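Long-range contact in protein-S-isoprenylcysteine O-methyltransferase (Tribolium castaneum, PDB 5V7P), which methylates the carboxyl group of isoprenylated C-terminal cysteines of proteins, using S-adenosyl-L-methionine as methyl donor: residues Phe102-Gln114 against Arg173-His186. Residues are numbered along the deposited sequence; the frame is centred on the assembly and turned at random.
With SAH (S-adenosyl-L-homocysteine), chain C; MPG ([(Z)-octadec-9-enyl] (2R)-2,3-bis(oxidanyl)propanoate), chain B.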
# COMPACT_ATOMS: atom_id res chain seq x y z
N PHE A 102 3.41 1.08 11.40
CA PHE A 102 3.69 0.96 9.97
C PHE A 102 2.94 2.03 9.18
O PHE A 102 3.53 2.78 8.41
CB PHE A 102 3.33 -0.43 9.46
CG PHE A 102 3.43 -0.56 7.97
CD1 PHE A 102 4.63 -0.92 7.38
CD2 PHE A 102 2.34 -0.31 7.15
CE1 PHE A 102 4.74 -1.04 6.01
CE2 PHE A 102 2.44 -0.43 5.78
CZ PHE A 102 3.64 -0.79 5.21
N HIS A 103 1.62 2.10 9.37
CA HIS A 103 0.80 2.98 8.55
C HIS A 103 1.09 4.45 8.84
O HIS A 103 1.10 5.27 7.92
CB HIS A 103 -0.68 2.66 8.76
CG HIS A 103 -1.10 1.35 8.17
ND1 HIS A 103 -1.23 1.16 6.81
CD2 HIS A 103 -1.41 0.17 8.75
CE1 HIS A 103 -1.61 -0.09 6.58
NE2 HIS A 103 -1.72 -0.71 7.74
N TYR A 104 1.34 4.80 10.10
CA TYR A 104 1.62 6.19 10.42
C TYR A 104 3.00 6.60 9.92
O TYR A 104 3.15 7.61 9.23
CB TYR A 104 1.51 6.46 11.91
CG TYR A 104 2.00 7.85 12.23
CD1 TYR A 104 1.28 8.96 11.81
CD2 TYR A 104 3.19 8.06 12.90
CE1 TYR A 104 1.72 10.24 12.06
CE2 TYR A 104 3.64 9.34 13.17
CZ TYR A 104 2.90 10.42 12.75
OH TYR A 104 3.34 11.69 13.00
N SER A 105 4.03 5.84 10.30
CA SER A 105 5.39 6.15 9.85
C SER A 105 5.47 6.21 8.33
O SER A 105 6.30 6.94 7.78
CB SER A 105 6.37 5.13 10.40
OG SER A 105 6.04 3.82 9.97
N GLU A 106 4.61 5.45 7.64
CA GLU A 106 4.55 5.53 6.19
C GLU A 106 4.09 6.92 5.74
O GLU A 106 4.64 7.49 4.79
CB GLU A 106 3.60 4.46 5.65
CG GLU A 106 3.70 4.24 4.16
CD GLU A 106 4.90 3.42 3.76
OE1 GLU A 106 5.23 3.39 2.55
OE2 GLU A 106 5.53 2.79 4.65
N PHE A 107 3.09 7.48 6.42
CA PHE A 107 2.66 8.84 6.13
C PHE A 107 3.75 9.84 6.45
O PHE A 107 4.02 10.76 5.66
CB PHE A 107 1.39 9.17 6.93
CG PHE A 107 0.86 10.56 6.70
CD1 PHE A 107 1.38 11.63 7.40
CD2 PHE A 107 -0.15 10.79 5.78
CE1 PHE A 107 0.89 12.91 7.19
CE2 PHE A 107 -0.64 12.06 5.57
CZ PHE A 107 -0.11 13.13 6.28
N LEU A 108 4.40 9.69 7.61
CA LEU A 108 5.42 10.65 8.02
C LEU A 108 6.60 10.64 7.06
O LEU A 108 7.15 11.69 6.72
CB LEU A 108 5.87 10.35 9.45
CG LEU A 108 6.71 11.41 10.17
CD1 LEU A 108 5.98 12.74 10.24
CD2 LEU A 108 7.06 10.92 11.57
N ALA A 109 6.99 9.45 6.60
CA ALA A 109 8.09 9.35 5.64
C ALA A 109 7.79 10.15 4.38
O ALA A 109 8.64 10.91 3.90
CB ALA A 109 8.37 7.89 5.31
N ILE A 110 6.58 9.99 3.83
CA ILE A 110 6.22 10.74 2.63
C ILE A 110 6.15 12.23 2.92
O ILE A 110 6.56 13.06 2.10
CB ILE A 110 4.88 10.21 2.06
CG1 ILE A 110 5.01 8.75 1.63
CG2 ILE A 110 4.39 11.07 0.90
CD1 ILE A 110 6.12 8.47 0.62
N ALA A 111 5.63 12.60 4.09
CA ALA A 111 5.57 14.01 4.45
C ALA A 111 6.97 14.61 4.54
O ALA A 111 7.19 15.74 4.10
CB ALA A 111 4.83 14.18 5.77
N ILE A 112 7.92 13.86 5.10
CA ILE A 112 9.30 14.33 5.17
C ILE A 112 9.91 14.38 3.78
O ILE A 112 10.53 15.37 3.38
CB ILE A 112 10.12 13.44 6.11
CG1 ILE A 112 9.62 13.56 7.55
CG2 ILE A 112 11.62 13.79 6.03
CD1 ILE A 112 10.20 12.52 8.49
N VAL A 113 9.75 13.29 3.02
CA VAL A 113 10.48 13.13 1.77
C VAL A 113 9.78 13.79 0.59
O VAL A 113 10.45 14.26 -0.34
CB VAL A 113 10.71 11.63 1.52
CG1 VAL A 113 9.96 11.12 0.27
CG2 VAL A 113 12.19 11.34 1.41
N GLN A 114 8.45 13.85 0.60
CA GLN A 114 7.68 14.29 -0.57
C GLN A 114 6.46 15.06 -0.09
O GLN A 114 5.31 14.60 -0.20
CB GLN A 114 7.27 13.08 -1.42
CG GLN A 114 7.03 13.40 -2.88
CD GLN A 114 6.35 12.27 -3.61
OE1 GLN A 114 6.66 11.10 -3.37
NE2 GLN A 114 5.42 12.60 -4.50
N ARG A 173 12.66 -0.55 5.04
CA ARG A 173 11.69 0.18 4.23
C ARG A 173 11.90 1.68 4.34
O ARG A 173 12.07 2.38 3.33
CB ARG A 173 10.27 -0.21 4.66
CG ARG A 173 9.16 0.54 3.93
CD ARG A 173 8.41 -0.37 3.00
NE ARG A 173 7.82 0.37 1.89
CZ ARG A 173 6.60 0.89 1.87
NH1 ARG A 173 6.18 1.55 0.81
NH2 ARG A 173 5.80 0.74 2.92
N LYS A 174 11.87 2.20 5.57
CA LYS A 174 11.94 3.65 5.76
C LYS A 174 13.28 4.22 5.30
O LYS A 174 13.34 5.32 4.75
CB LYS A 174 11.66 4.00 7.22
CG LYS A 174 10.20 4.33 7.51
CD LYS A 174 9.27 3.19 7.11
CE LYS A 174 7.82 3.56 7.33
NZ LYS A 174 6.89 2.45 6.96
N THR A 175 14.37 3.47 5.52
CA THR A 175 15.66 3.91 5.01
C THR A 175 15.62 4.06 3.49
O THR A 175 16.13 5.04 2.94
CB THR A 175 16.76 2.93 5.42
OG1 THR A 175 16.41 1.61 5.01
CG2 THR A 175 16.96 2.97 6.93
N ALA A 176 15.01 3.09 2.80
CA ALA A 176 14.89 3.18 1.35
C ALA A 176 14.15 4.44 0.94
O ALA A 176 14.57 5.14 0.01
CB ALA A 176 14.19 1.94 0.81
N ILE A 177 13.05 4.76 1.62
CA ILE A 177 12.28 5.95 1.27
C ILE A 177 13.13 7.20 1.46
O ILE A 177 13.11 8.12 0.63
CB ILE A 177 10.98 6.02 2.11
CG1 ILE A 177 10.11 4.80 1.82
CG2 ILE A 177 10.21 7.30 1.81
CD1 ILE A 177 8.89 4.67 2.72
N LEU A 178 13.89 7.26 2.56
CA LEU A 178 14.78 8.39 2.79
C LEU A 178 15.89 8.45 1.75
O LEU A 178 16.25 9.53 1.27
CB LEU A 178 15.36 8.32 4.20
CG LEU A 178 14.45 8.78 5.34
CD1 LEU A 178 14.53 7.84 6.53
CD2 LEU A 178 14.83 10.20 5.76
N THR A 179 16.45 7.29 1.40
CA THR A 179 17.54 7.26 0.43
C THR A 179 17.06 7.65 -0.96
O THR A 179 17.78 8.34 -1.70
CB THR A 179 18.17 5.86 0.40
OG1 THR A 179 18.56 5.49 1.73
CG2 THR A 179 19.40 5.84 -0.50
N ALA A 180 15.85 7.23 -1.33
CA ALA A 180 15.31 7.57 -2.64
C ALA A 180 14.85 9.02 -2.73
O ALA A 180 14.74 9.55 -3.84
CB ALA A 180 14.14 6.64 -2.97
N GLY A 181 14.56 9.65 -1.60
CA GLY A 181 14.16 11.05 -1.62
C GLY A 181 12.88 11.25 -2.39
O GLY A 181 11.93 10.46 -2.30
N SER A 182 12.84 12.32 -3.18
CA SER A 182 11.69 12.58 -4.04
C SER A 182 11.58 11.61 -5.20
O SER A 182 10.60 11.68 -5.95
CB SER A 182 11.74 14.02 -4.56
OG SER A 182 13.00 14.30 -5.15
N ASN A 183 12.55 10.71 -5.38
CA ASN A 183 12.43 9.65 -6.38
C ASN A 183 11.51 8.53 -5.93
O ASN A 183 11.10 7.71 -6.76
CB ASN A 183 13.80 9.08 -6.72
CG ASN A 183 14.80 10.15 -7.10
OD1 ASN A 183 14.77 10.68 -8.21
ND2 ASN A 183 15.71 10.46 -6.18
N PHE A 184 11.18 8.46 -4.64
CA PHE A 184 10.21 7.49 -4.15
C PHE A 184 8.80 7.96 -4.46
O PHE A 184 8.54 9.15 -4.61
CB PHE A 184 10.38 7.27 -2.64
CG PHE A 184 9.60 6.10 -2.10
CD1 PHE A 184 10.13 4.83 -2.12
CD2 PHE A 184 8.33 6.28 -1.58
CE1 PHE A 184 9.42 3.75 -1.63
CE2 PHE A 184 7.61 5.20 -1.08
CZ PHE A 184 8.16 3.94 -1.11
N ASN A 185 7.88 7.00 -4.55
CA ASN A 185 6.48 7.33 -4.78
C ASN A 185 5.64 6.10 -4.44
O ASN A 185 5.97 4.99 -4.86
CB ASN A 185 6.24 7.76 -6.23
CG ASN A 185 4.98 8.58 -6.40
OD1 ASN A 185 3.93 8.26 -5.83
ND2 ASN A 185 5.08 9.65 -7.18
N HIS A 186 4.57 6.31 -3.67
CA HIS A 186 3.64 5.22 -3.39
C HIS A 186 2.99 4.69 -4.66
O HIS A 186 2.53 3.54 -4.67
CB HIS A 186 2.57 5.69 -2.40
CG HIS A 186 2.97 5.55 -0.96
ND1 HIS A 186 2.51 6.39 0.02
CD2 HIS A 186 3.78 4.65 -0.35
CE1 HIS A 186 3.02 6.03 1.18
NE2 HIS A 186 3.80 4.98 0.99
N SAH C . 10.94 -0.20 -6.07
CA SAH C . 11.68 0.72 -5.21
CB SAH C . 10.95 2.05 -5.11
CG SAH C . 9.47 1.95 -4.75
SD SAH C . 8.64 3.55 -4.90
C SAH C . 11.87 0.12 -3.82
O SAH C . 11.22 -0.86 -3.45
OXT SAH C . 12.69 0.60 -3.03
C5' SAH C . 8.21 3.34 -6.65
C4' SAH C . 8.82 4.39 -7.56
O4' SAH C . 10.22 4.43 -7.39
C3' SAH C . 8.55 4.06 -9.02
O3' SAH C . 7.84 5.10 -9.65
C2' SAH C . 9.91 3.86 -9.66
O2' SAH C . 9.99 4.52 -10.90
C1' SAH C . 10.89 4.43 -8.64
N9 SAH C . 12.14 3.66 -8.53
C8 SAH C . 12.29 2.30 -8.39
N7 SAH C . 13.60 2.01 -8.31
C5 SAH C . 14.30 3.16 -8.38
C6 SAH C . 15.66 3.42 -8.35
N6 SAH C . 16.55 2.44 -8.23
N1 SAH C . 16.09 4.73 -8.46
C2 SAH C . 15.18 5.75 -8.59
N3 SAH C . 13.83 5.48 -8.62
C4 SAH C . 13.40 4.20 -8.52
C2 MPG B . 19.30 7.76 4.50
C3 MPG B . 20.09 7.29 5.72
C4 MPG B . 19.17 6.53 6.68
C5 MPG B . 20.02 5.60 7.54
C6 MPG B . 19.26 5.25 8.82
C7 MPG B . 19.97 4.09 9.52
C8 MPG B . 18.99 3.37 10.45
C9 MPG B . 19.75 2.90 11.70
C10 MPG B . 19.13 2.66 12.84
C11 MPG B . 17.62 2.85 12.99
C12 MPG B . 17.12 2.08 14.21
C13 MPG B . 16.07 2.91 14.95
C14 MPG B . 15.34 2.02 15.96
O1 MPG B . 19.61 9.47 2.86
C1 MPG B . 19.54 9.25 4.24
CXD MPG B . 20.10 11.40 1.29
O2 MPG B . 19.24 12.19 0.52
C21 MPG B . 20.68 10.28 0.43
O3 MPG B . 21.01 10.79 -0.84
O4 MPG B . 18.49 11.41 3.00
CX3 MPG B . 19.33 10.78 2.45
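Glu106 meets three basic groups through its two carboxylate oxygens, a worked example of how a membrane enzyme can accommodate a buried charge. OE2 makes salt bridges to Arg173 NH2 and, met nearly along its C-O axis, to Lys174 NZ, each 2.7 Å away. OE1 uses its anti lone pair to accept the 2.6 Å hydrogen bond from His186 NE2; the bond is nearly straight (165°), with OE1 in the plane of the imidazole. The Glu106 chain bends at chi2 (78°), swinging the carboxylate toward all three. A glutamine in its place would probably leave Arg173 without the carboxylate it faces, Lys174 with Glu170 alone of its two acidic partners named here, and the imidazole less firmly oriented. Further out, Lys174 NZ forms an off-centre cation-pi contact with Phe102 and also bridges to Glu170. Ile110 CD1 makes a CH-pi contact over one face of His186, 4.2 Å from the ring centroid, and the same methyl touches Phe184 CD2. Ile177 CG1 covers one face of Phe184; SD of S-adenosyl-L-homocysteine lies over the opposite face, offset toward the rim, 3.4 Å from Phe184 CE1. Toward the probably cytoplasmic ends, Val113 CG1 packs 4.1 Å from Ile177 CG2. The segments of helices 90-113 and 156-180, both probably transmembrane, run nearly parallel, 14° apart; through His186 and Ile110 the pair backs loop 183-185, which lines the cofactor pocket of this isoprenylcysteine methyltransferase.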